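Local coordinates for proline iminopeptidase-related protein (Thermus thermophilus, PDB 2YYS) that is of unknown function but has the alpha/beta-hydrolase fold of the S33 peptidase family and may act as a peptidase, at residues A[100-104]-A[255-259]; A[119-125]-A[219-224]; A[247-251]-A[265-271]. One frame throughout, in Å; residues are numbered along the deposited sequence.

Contact 1: residues A[100-104]-A[255-259]; sequences LAHGF and HYLWI
His102, on strand 97-102, runs its imidazole into the turn that carries His255, and the two rings meet at an oblique 33°. NE2 of His102 sits above the middle of the His255 ring, and the nearest ring atoms are His102 CE1 and His255 NE2, 3.1 Å apart. With CG anti to the backbone N (chi1 -177°), the His102 ring extends far enough for the same NE2 to donate a hydrogen bond to the backbone O of His255, 3.0 Å away. The oxygen lies near the imidazole plane, whereas the donor stands well above the carbonyl plane, off its lone pairs. Trp258, on the helix that follows, turns the edge of its six-membered ring toward a face of His102, its CH2 centred over that ring. One bond at its edge, the indole over a face and the oblique His255 ring together limit how the His102 ring can turn, and Tyr256 CE1 adds a looser touch at 3.9 Å from His102 CE1. His255 is held in turn by a hydrogen bond from ND1 to Asp229 OD2, while Gly103, with its positive phi of 60°, occupies the tight turn after the strand. This is consistent with the active-site region of the alpha/beta-hydrolase fold: His255 and Asp229 are paired as the histidine and acid of a triad would be, while the nucleophile-elbow position holds a glycine.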
loop_
_atom_site.group_PDB
_atom_site.type_symbol
_atom_site.label_atom_id
_atom_site.label_comp_id
_atom_site.label_asym_id
_atom_site.label_seq_id
_atom_site.Cartn_x
_atom_site.Cartn_y
_atom_site.Cartn_z
ATOM N N LEU A 100 -1.181 8.180 1.815
ATOM C CA LEU A 100 0.042 7.483 1.445
ATOM C C LEU A 100 -0.303 6.011 1.365
ATOM O O LEU A 100 -0.803 5.453 2.339
ATOM C CB LEU A 100 1.128 7.681 2.497
ATOM C CG LEU A 100 1.444 9.094 2.961
ATOM C CD1 LEU A 100 2.508 9.040 4.054
ATOM C CD2 LEU A 100 1.914 9.971 1.819
ATOM N N ALA A 101 -0.037 5.382 0.219
ATOM C CA ALA A 101 -0.349 3.975 -0.002
ATOM C C ALA A 101 0.872 3.183 -0.449
ATOM O O ALA A 101 1.781 3.729 -1.076
ATOM C CB ALA A 101 -1.438 3.838 -1.048
ATOM N N HIS A 102 0.871 1.886 -0.157
ATOM C CA HIS A 102 1.923 0.985 -0.588
ATOM C C HIS A 102 1.316 -0.330 -1.087
ATOM O O HIS A 102 0.446 -0.909 -0.444
ATOM C CB HIS A 102 2.891 0.724 0.563
ATOM C CG HIS A 102 4.054 -0.138 0.186
ATOM N ND1 HIS A 102 4.302 -1.347 0.793
ATOM C CD2 HIS A 102 5.034 0.032 -0.734
ATOM C CE1 HIS A 102 5.389 -1.885 0.267
ATOM N NE2 HIS A 102 5.858 -1.064 -0.655
ATOM N N GLY A 103 1.773 -0.795 -2.245
ATOM C CA GLY A 103 1.304 -2.050 -2.807
ATOM C C GLY A 103 -0.190 -2.032 -3.067
ATOM O O GLY A 103 -0.692 -1.098 -3.694
ATOM N N PHE A 104 -0.884 -3.054 -2.558
ATOM C CA PHE A 104 -2.333 -3.172 -2.661
ATOM C C PHE A 104 -3.065 -1.985 -2.049
ATOM O O PHE A 104 -4.174 -1.674 -2.449
ATOM C CB PHE A 104 -2.823 -4.461 -1.993
ATOM C CG PHE A 104 -4.307 -4.679 -2.114
ATOM C CD1 PHE A 104 -4.913 -4.737 -3.360
ATOM C CD2 PHE A 104 -5.095 -4.786 -0.990
ATOM C CE1 PHE A 104 -6.289 -4.922 -3.467
ATOM C CE2 PHE A 104 -6.456 -4.973 -1.086
ATOM C CZ PHE A 104 -7.054 -5.043 -2.315
ATOM N N HIS A 255 10.666 -3.378 -3.739
ATOM C CA HIS A 255 9.349 -3.051 -3.193
ATOM C C HIS A 255 9.415 -2.168 -1.946
ATOM O O HIS A 255 8.601 -1.256 -1.791
ATOM C CB HIS A 255 8.593 -4.352 -2.904
ATOM C CG HIS A 255 7.129 -4.169 -2.652
ATOM N ND1 HIS A 255 6.298 -3.491 -3.519
ATOM C CD2 HIS A 255 6.347 -4.586 -1.626
ATOM C CE1 HIS A 255 5.068 -3.494 -3.032
ATOM N NE2 HIS A 255 5.071 -4.150 -1.885
ATOM N N TYR A 256 10.378 -2.444 -1.066
ATOM C CA TYR A 256 10.669 -1.570 0.063
ATOM C C TYR A 256 11.749 -0.604 -0.370
ATOM O O TYR A 256 12.907 -0.675 0.022
ATOM C CB TYR A 256 11.030 -2.386 1.307
ATOM C CG TYR A 256 9.864 -3.238 1.701
ATOM C CD1 TYR A 256 8.858 -2.750 2.528
ATOM C CD2 TYR A 256 9.713 -4.500 1.176
ATOM C CE1 TYR A 256 7.751 -3.537 2.852
ATOM C CE2 TYR A 256 8.627 -5.278 1.480
ATOM C CZ TYR A 256 7.654 -4.806 2.320
ATOM O OH TYR A 256 6.588 -5.626 2.596
ATOM N N LEU A 257 11.330 0.331 -1.200
ATOM C CA LEU A 257 12.274 1.119 -1.959
ATOM C C LEU A 257 13.097 2.078 -1.090
ATOM O O LEU A 257 14.231 2.414 -1.448
ATOM C CB LEU A 257 11.584 1.781 -3.165
ATOM C CG LEU A 257 10.525 2.862 -2.979
ATOM C CD1 LEU A 257 10.181 3.499 -4.307
ATOM C CD2 LEU A 257 9.247 2.294 -2.371
ATOM N N TRP A 258 12.558 2.460 0.068
ATOM C CA TRP A 258 13.254 3.341 0.997
ATOM C C TRP A 258 14.406 2.621 1.729
ATOM O O TRP A 258 15.329 3.262 2.204
ATOM C CB TRP A 258 12.263 3.958 2.009
ATOM C CG TRP A 258 11.441 2.942 2.723
ATOM C CD1 TRP A 258 11.776 2.288 3.869
ATOM C CD2 TRP A 258 10.162 2.428 2.326
ATOM N NE1 TRP A 258 10.783 1.399 4.210
ATOM C CE2 TRP A 258 9.777 1.473 3.285
ATOM C CE3 TRP A 258 9.290 2.689 1.264
ATOM C CZ2 TRP A 258 8.574 0.765 3.202
ATOM C CZ3 TRP A 258 8.095 1.981 1.177
ATOM C CH2 TRP A 258 7.747 1.035 2.140
ATOM N N ILE A 259 14.324 1.296 1.834
ATOM C CA ILE A 259 15.397 0.478 2.388
ATOM C C ILE A 259 16.550 0.305 1.386
ATOM O O ILE A 259 17.718 0.433 1.743
ATOM C CB ILE A 259 14.846 -0.907 2.782
ATOM C CG1 ILE A 259 13.867 -0.785 3.955
ATOM C CG2 ILE A 259 15.984 -1.877 3.129
ATOM C CD1 ILE A 259 13.282 -2.130 4.400
#

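Contact 2: residues A[119-125]-A[219-224]; sequences AEGAILL and RPLYVL
Strand 119-125 and strand 221-224 run parallel as neighbours, their axes 4.8 Å apart and only 10° off alignment, with Arg219 and Pro220 leading into the second. Four backbone bonds zip them together: Ala122 N to Pro220 O, Tyr222 N to Ala122 O, Leu124 N to Tyr222 O, the shortest at 2.8 Å, and Leu224 N to Leu124 O. The carbonyls of Ala122 and Leu124 each take a second, CA-H contact, from Leu221 and Val223. Gly121 passes its CA 3.2 Å from Pro220 O, where a beta carbon would collide with that oxygen.

On one face of the sheet, packed under helix 105-115, Ala122 CB meets Leu221 CD1 at 3.4 Å, tighter than usual for two carbons. The opposite face turns toward helix 262-274 and carries Ile123, Leu125, Tyr222 and Leu224; there the Leu125 and Leu224 side chains run alongside each other in the same direction, with Leu125 CD2 3.8 Å from Leu224 CB. Just before strand 221-224, Arg219 bends at chi3 (-65°), bringing NH2 within 2.9 Å of Ala119 O. NH2 approaches in the carbonyl plane, though the oxygen is tilted 26° from the guanidinium. NE pairs with Glu217, and NH1 reaches Leu113 O in the last turn of helix 105-115. A leucine in its place would probably leave the Ala119 and Leu113 carbonyls without this donor and Glu217 without its opposite charge. The chemistry thus divides in two: backbone bonds and aliphatic groups along the buried strands, and an arginine whose three nitrogens tie the start of strand 119-125, helix 105-115 and Glu217 together.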
loop_
_atom_site.group_PDB
_atom_site.type_symbol
_atom_site.label_atom_id
_atom_site.label_comp_id
_atom_site.label_asym_id
_atom_site.label_seq_id
_atom_site.Cartn_x
_atom_site.Cartn_y
_atom_site.Cartn_z
ATOM N N ALA A 119 -10.820 13.281 0.519
ATOM C CA ALA A 119 -9.447 12.900 0.198
ATOM C C ALA A 119 -8.836 13.900 -0.786
ATOM O O ALA A 119 -9.335 14.071 -1.879
ATOM C CB ALA A 119 -9.422 11.516 -0.376
ATOM N N GLU A 120 -7.745 14.543 -0.395
ATOM C CA GLU A 120 -7.216 15.707 -1.105
ATOM C C GLU A 120 -6.079 15.375 -2.073
ATOM O O GLU A 120 -5.719 16.195 -2.917
ATOM C CB GLU A 120 -6.728 16.731 -0.090
ATOM C CG GLU A 120 -7.829 17.248 0.824
ATOM C CD GLU A 120 -7.337 18.349 1.753
ATOM O OE1 GLU A 120 -6.435 18.072 2.567
ATOM O OE2 GLU A 120 -7.844 19.492 1.663
ATOM N N GLY A 121 -5.529 14.172 -1.953
ATOM C CA GLY A 121 -4.438 13.735 -2.805
ATOM C C GLY A 121 -3.825 12.427 -2.327
ATOM O O GLY A 121 -4.241 11.872 -1.312
ATOM N N ALA A 122 -2.831 11.924 -3.049
ATOM C CA ALA A 122 -2.186 10.681 -2.651
ATOM C C ALA A 122 -0.799 10.513 -3.228
ATOM O O ALA A 122 -0.481 11.041 -4.293
ATOM C CB ALA A 122 -3.058 9.469 -3.014
ATOM N N ILE A 123 0.026 9.790 -2.486
ATOM C CA ILE A 123 1.286 9.282 -2.972
ATOM C C ILE A 123 1.152 7.765 -2.953
ATOM O O ILE A 123 0.898 7.163 -1.898
ATOM C CB ILE A 123 2.460 9.770 -2.088
ATOM C CG1 ILE A 123 2.523 11.299 -2.122
ATOM C CG2 ILE A 123 3.768 9.180 -2.583
ATOM C CD1 ILE A 123 3.524 11.944 -1.151
ATOM N N LEU A 124 1.270 7.171 -4.135
ATOM C CA LEU A 124 1.229 5.730 -4.321
ATOM C C LEU A 124 2.650 5.179 -4.431
ATOM O O LEU A 124 3.370 5.443 -5.401
ATOM C CB LEU A 124 0.438 5.390 -5.582
ATOM C CG LEU A 124 -0.894 6.122 -5.797
ATOM C CD1 LEU A 124 -1.564 5.679 -7.117
ATOM C CD2 LEU A 124 -1.830 5.885 -4.638
ATOM N N LEU A 125 3.053 4.423 -3.418
ATOM C CA LEU A 125 4.341 3.756 -3.417
ATOM C C LEU A 125 4.162 2.342 -3.918
ATOM O O LEU A 125 3.382 1.574 -3.352
ATOM C CB LEU A 125 4.925 3.731 -2.008
ATOM C CG LEU A 125 4.926 5.056 -1.246
ATOM C CD1 LEU A 125 5.384 4.829 0.184
ATOM C CD2 LEU A 125 5.803 6.079 -1.919
ATOM N N ARG A 219 -6.862 16.103 -8.623
ATOM C CA ARG A 219 -6.097 16.245 -7.388
ATOM C C ARG A 219 -4.665 15.745 -7.571
ATOM O O ARG A 219 -4.404 14.888 -8.401
ATOM C CB ARG A 219 -6.765 15.482 -6.238
ATOM C CG ARG A 219 -8.021 16.155 -5.671
ATOM C CD ARG A 219 -8.900 15.209 -4.870
ATOM N NE ARG A 219 -9.447 14.174 -5.736
ATOM C CZ ARG A 219 -10.383 13.301 -5.409
ATOM N NH1 ARG A 219 -10.790 12.433 -6.323
ATOM N NH2 ARG A 219 -10.917 13.273 -4.189
ATOM N N PRO A 220 -3.746 16.293 -6.792
ATOM C CA PRO A 220 -2.340 15.875 -6.828
ATOM C C PRO A 220 -2.130 14.404 -6.461
ATOM O O PRO A 220 -2.559 13.952 -5.407
ATOM C CB PRO A 220 -1.663 16.786 -5.799
ATOM C CG PRO A 220 -2.723 17.534 -5.118
ATOM C CD PRO A 220 -3.984 17.393 -5.845
ATOM N N LEU A 221 -1.445 13.696 -7.349
ATOM C CA LEU A 221 -1.207 12.267 -7.250
ATOM C C LEU A 221 0.219 12.016 -7.750
ATOM O O LEU A 221 0.619 12.564 -8.779
ATOM C CB LEU A 221 -2.236 11.544 -8.122
ATOM C CG LEU A 221 -2.756 10.144 -7.803
ATOM C CD1 LEU A 221 -3.220 10.020 -6.400
ATOM C CD2 LEU A 221 -3.923 9.822 -8.725
ATOM N N TYR A 222 0.979 11.201 -7.030
ATOM C CA TYR A 222 2.359 10.890 -7.392
ATOM C C TYR A 222 2.573 9.388 -7.284
ATOM O O TYR A 222 2.041 8.746 -6.381
ATOM C CB TYR A 222 3.332 11.586 -6.431
ATOM C CG TYR A 222 4.248 12.615 -7.051
ATOM C CD1 TYR A 222 3.740 13.837 -7.481
ATOM C CD2 TYR A 222 5.629 12.377 -7.189
ATOM C CE1 TYR A 222 4.571 14.808 -8.043
ATOM C CE2 TYR A 222 6.482 13.344 -7.758
ATOM C CZ TYR A 222 5.940 14.564 -8.185
ATOM O OH TYR A 222 6.741 15.551 -8.747
ATOM N N VAL A 223 3.371 8.846 -8.189
ATOM C CA VAL A 223 3.748 7.452 -8.160
ATOM C C VAL A 223 5.260 7.372 -7.958
ATOM O O VAL A 223 6.025 7.984 -8.697
ATOM C CB VAL A 223 3.358 6.722 -9.458
ATOM C CG1 VAL A 223 3.850 5.291 -9.429
ATOM C CG2 VAL A 223 1.837 6.766 -9.671
ATOM N N LEU A 224 5.659 6.628 -6.934
ATOM C CA LEU A 224 7.058 6.328 -6.638
ATOM C C LEU A 224 7.205 4.828 -6.632
ATOM O O LEU A 224 6.441 4.135 -5.962
ATOM C CB LEU A 224 7.453 6.829 -5.249
ATOM C CG LEU A 224 7.976 8.243 -5.058
ATOM C CD1 LEU A 224 6.966 9.258 -5.489
ATOM C CD2 LEU A 224 8.341 8.456 -3.588
#

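Contact 3: residues A[247-251]-A[265-271]; sequences IRVLP and FEEAFKE
Arg248 and Leu250, on alternate positions of strand 247-250, face Ala268, Phe265 and Glu271 of helix 262-274, a helix near the C-terminus that packs against the edge strand of an alpha/beta-hydrolase sheet. Strand and helix run nearly antiparallel, at 170°, with axes 9.7 Å apart; after the short helix 257-260 the chain runs back against the strand.

The apolar part is centred on Leu250, whose two methyls divide between two helix residues. CD1 nestles against the backbone of Phe265, 3.6 Å from its CA, and sits near the plane of the phenyl ring at its edge. CD2 reaches Ala268 CB at 4.1 Å. That same Ala268 CB also meets Arg248 CB, 4.2 Å away; a methyl this small is consistent with the close approach of the backbones here, the CA atoms of Arg248 and Ala268 being 6.8 Å apart. One turn along the helix, Phe269 CB lies over a face of the Phe265 ring.

The polar part is a salt bridge between Arg248 and Glu271, both partly exposed. Their side chains cross at about a right angle, guanidinium and carboxylate planes 59° apart. Arg248 NE donates to Glu271 OE1 at 2.9 Å, with that oxygen in the guanidinium plane but itself approached from above the carboxylate. The second bond, Arg248 NH2 to Glu271 OE2, is weak at 3.4 Å. Tyr222 of the adjoining strand touches both side chains. A bend at chi2 (-66°) folds the arginine back along its own strand, where its remaining nitrogen, NH1, donates to Ile247 O at 2.9 Å from above the carbonyl plane.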
loop_
_atom_site.group_PDB
_atom_site.type_symbol
_atom_site.label_atom_id
_atom_site.label_comp_id
_atom_site.label_asym_id
_atom_site.label_seq_id
_atom_site.Cartn_x
_atom_site.Cartn_y
_atom_site.Cartn_z
ATOM N N ILE A 247 5.641 10.132 -12.238
ATOM C CA ILE A 247 6.218 8.898 -11.735
ATOM C C ILE A 247 7.712 9.105 -11.551
ATOM O O ILE A 247 8.355 9.746 -12.378
ATOM C CB ILE A 247 5.934 7.704 -12.683
ATOM C CG1 ILE A 247 6.473 6.416 -12.064
ATOM C CG2 ILE A 247 6.490 7.952 -14.127
ATOM C CD1 ILE A 247 5.988 5.158 -12.726
ATOM N N ARG A 248 8.239 8.582 -10.446
ATOM C CA ARG A 248 9.670 8.535 -10.190
ATOM C C ARG A 248 10.038 7.079 -9.971
ATOM O O ARG A 248 9.474 6.414 -9.103
ATOM C CB ARG A 248 10.038 9.349 -8.950
ATOM C CG ARG A 248 9.695 10.840 -9.035
ATOM C CD ARG A 248 10.490 11.602 -10.088
ATOM N NE ARG A 248 10.019 12.984 -10.239
ATOM C CZ ARG A 248 9.221 13.442 -11.213
ATOM N NH1 ARG A 248 8.740 12.640 -12.162
ATOM N NH2 ARG A 248 8.884 14.727 -11.223
ATOM N N VAL A 249 10.976 6.601 -10.777
ATOM C CA VAL A 249 11.462 5.229 -10.755
ATOM C C VAL A 249 12.882 5.242 -10.171
ATOM O O VAL A 249 13.784 5.819 -10.757
ATOM C CB VAL A 249 11.472 4.637 -12.183
ATOM C CG1 VAL A 249 11.835 3.171 -12.163
ATOM C CG2 VAL A 249 10.101 4.828 -12.854
ATOM N N LEU A 250 13.072 4.627 -9.008
ATOM C CA LEU A 250 14.357 4.674 -8.318
ATOM C C LEU A 250 15.212 3.513 -8.789
ATOM O O LEU A 250 14.809 2.365 -8.652
ATOM C CB LEU A 250 14.181 4.594 -6.794
ATOM C CG LEU A 250 13.211 5.586 -6.141
ATOM C CD1 LEU A 250 13.372 5.601 -4.623
ATOM C CD2 LEU A 250 13.385 6.982 -6.702
ATOM N N PRO A 251 16.397 3.802 -9.332
ATOM C CA PRO A 251 17.318 2.734 -9.749
ATOM C C PRO A 251 17.660 1.818 -8.587
ATOM O O PRO A 251 17.734 2.278 -7.438
ATOM C CB PRO A 251 18.590 3.482 -10.199
ATOM C CG PRO A 251 18.218 4.917 -10.343
ATOM C CD PRO A 251 16.944 5.152 -9.574
ATOM N N PHE A 265 15.200 7.880 -2.360
ATOM C CA PHE A 265 13.821 7.871 -1.888
ATOM C C PHE A 265 13.492 9.177 -1.193
ATOM O O PHE A 265 12.440 9.760 -1.421
ATOM C CB PHE A 265 13.530 6.711 -0.943
ATOM C CG PHE A 265 12.110 6.704 -0.441
ATOM C CD1 PHE A 265 11.100 6.149 -1.205
ATOM C CD2 PHE A 265 11.782 7.305 0.765
ATOM C CE1 PHE A 265 9.800 6.164 -0.763
ATOM C CE2 PHE A 265 10.475 7.316 1.220
ATOM C CZ PHE A 265 9.481 6.745 0.451
ATOM N N GLU A 266 14.408 9.635 -0.350
ATOM C CA GLU A 266 14.217 10.870 0.395
ATOM C C GLU A 266 13.946 12.013 -0.571
ATOM O O GLU A 266 13.036 12.803 -0.369
ATOM C CB GLU A 266 15.455 11.187 1.229
ATOM C CG GLU A 266 15.486 12.625 1.738
ATOM C CD GLU A 266 16.556 12.869 2.785
ATOM O OE1 GLU A 266 17.610 12.221 2.736
ATOM O OE2 GLU A 266 16.342 13.729 3.651
ATOM N N GLU A 267 14.764 12.101 -1.615
ATOM C CA GLU A 267 14.607 13.143 -2.624
ATOM C C GLU A 267 13.241 13.037 -3.333
ATOM O O GLU A 267 12.524 14.028 -3.450
ATOM C CB GLU A 267 15.766 13.067 -3.632
ATOM C CG GLU A 267 15.592 13.877 -4.911
ATOM C CD GLU A 267 16.788 13.735 -5.858
ATOM O OE1 GLU A 267 17.122 12.591 -6.277
ATOM O OE2 GLU A 267 17.398 14.775 -6.182
ATOM N N ALA A 268 12.883 11.841 -3.791
ATOM C CA ALA A 268 11.631 11.659 -4.526
ATOM C C ALA A 268 10.418 11.845 -3.620
ATOM O O ALA A 268 9.425 12.426 -4.028
ATOM C CB ALA A 268 11.589 10.296 -5.189
ATOM N N PHE A 269 10.505 11.368 -2.385
ATOM C CA PHE A 269 9.366 11.426 -1.473
ATOM C C PHE A 269 9.100 12.867 -1.044
ATOM O O PHE A 269 7.944 13.299 -1.014
ATOM C CB PHE A 269 9.593 10.517 -0.263
ATOM C CG PHE A 269 8.361 10.262 0.560
ATOM C CD1 PHE A 269 7.185 9.823 -0.028
ATOM C CD2 PHE A 269 8.383 10.448 1.934
ATOM C CE1 PHE A 269 6.058 9.581 0.733
ATOM C CE2 PHE A 269 7.250 10.210 2.701
ATOM C CZ PHE A 269 6.091 9.769 2.098
ATOM N N LYS A 270 10.170 13.613 -0.755
ATOM C CA LYS A 270 10.051 15.024 -0.392
ATOM C C LYS A 270 9.457 15.841 -1.530
ATOM O O LYS A 270 8.664 16.740 -1.297
ATOM C CB LYS A 270 11.406 15.612 0.016
ATOM C CG LYS A 270 11.844 15.241 1.441
ATOM C CD LYS A 270 13.201 15.865 1.787
ATOM C CE LYS A 270 13.242 16.406 3.208
ATOM N NZ LYS A 270 14.626 16.850 3.577
ATOM N N GLU A 271 9.836 15.526 -2.758
ATOM C CA GLU A 271 9.249 16.173 -3.921
ATOM C C GLU A 271 7.743 15.848 -3.994
ATOM O O GLU A 271 6.927 16.739 -4.197
ATOM C CB GLU A 271 9.989 15.727 -5.196
ATOM C CG GLU A 271 9.350 16.167 -6.505
ATOM C CD GLU A 271 10.113 15.693 -7.738
ATOM O OE1 GLU A 271 10.544 14.513 -7.787
ATOM O OE2 GLU A 271 10.274 16.507 -8.676
#

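Overall arrangement
All three contacts converge on one sheet. Contact 1 is the innermost, its centre about 6 Å from the centre of the chain; contact 2 is also mostly buried, its centre about 12 Å from that point; contact 3, with its centre about 16 Å from it, holds the edge strand. Backbone bonds link strand 97-102 to strand 119-125 and strand 221-226 to strand 247-250, so that contact 2 bridges the other two. Helix 262-274 ties contacts 1 and 3 together, with Phe265 packing on Trp258 and Leu257. Chemistry changes with place: a cluster of imidazole, phenol and indole rings at the central site, repeated strand pairing between, and a leucine-alanine seam finished by a salt bridge at the margin.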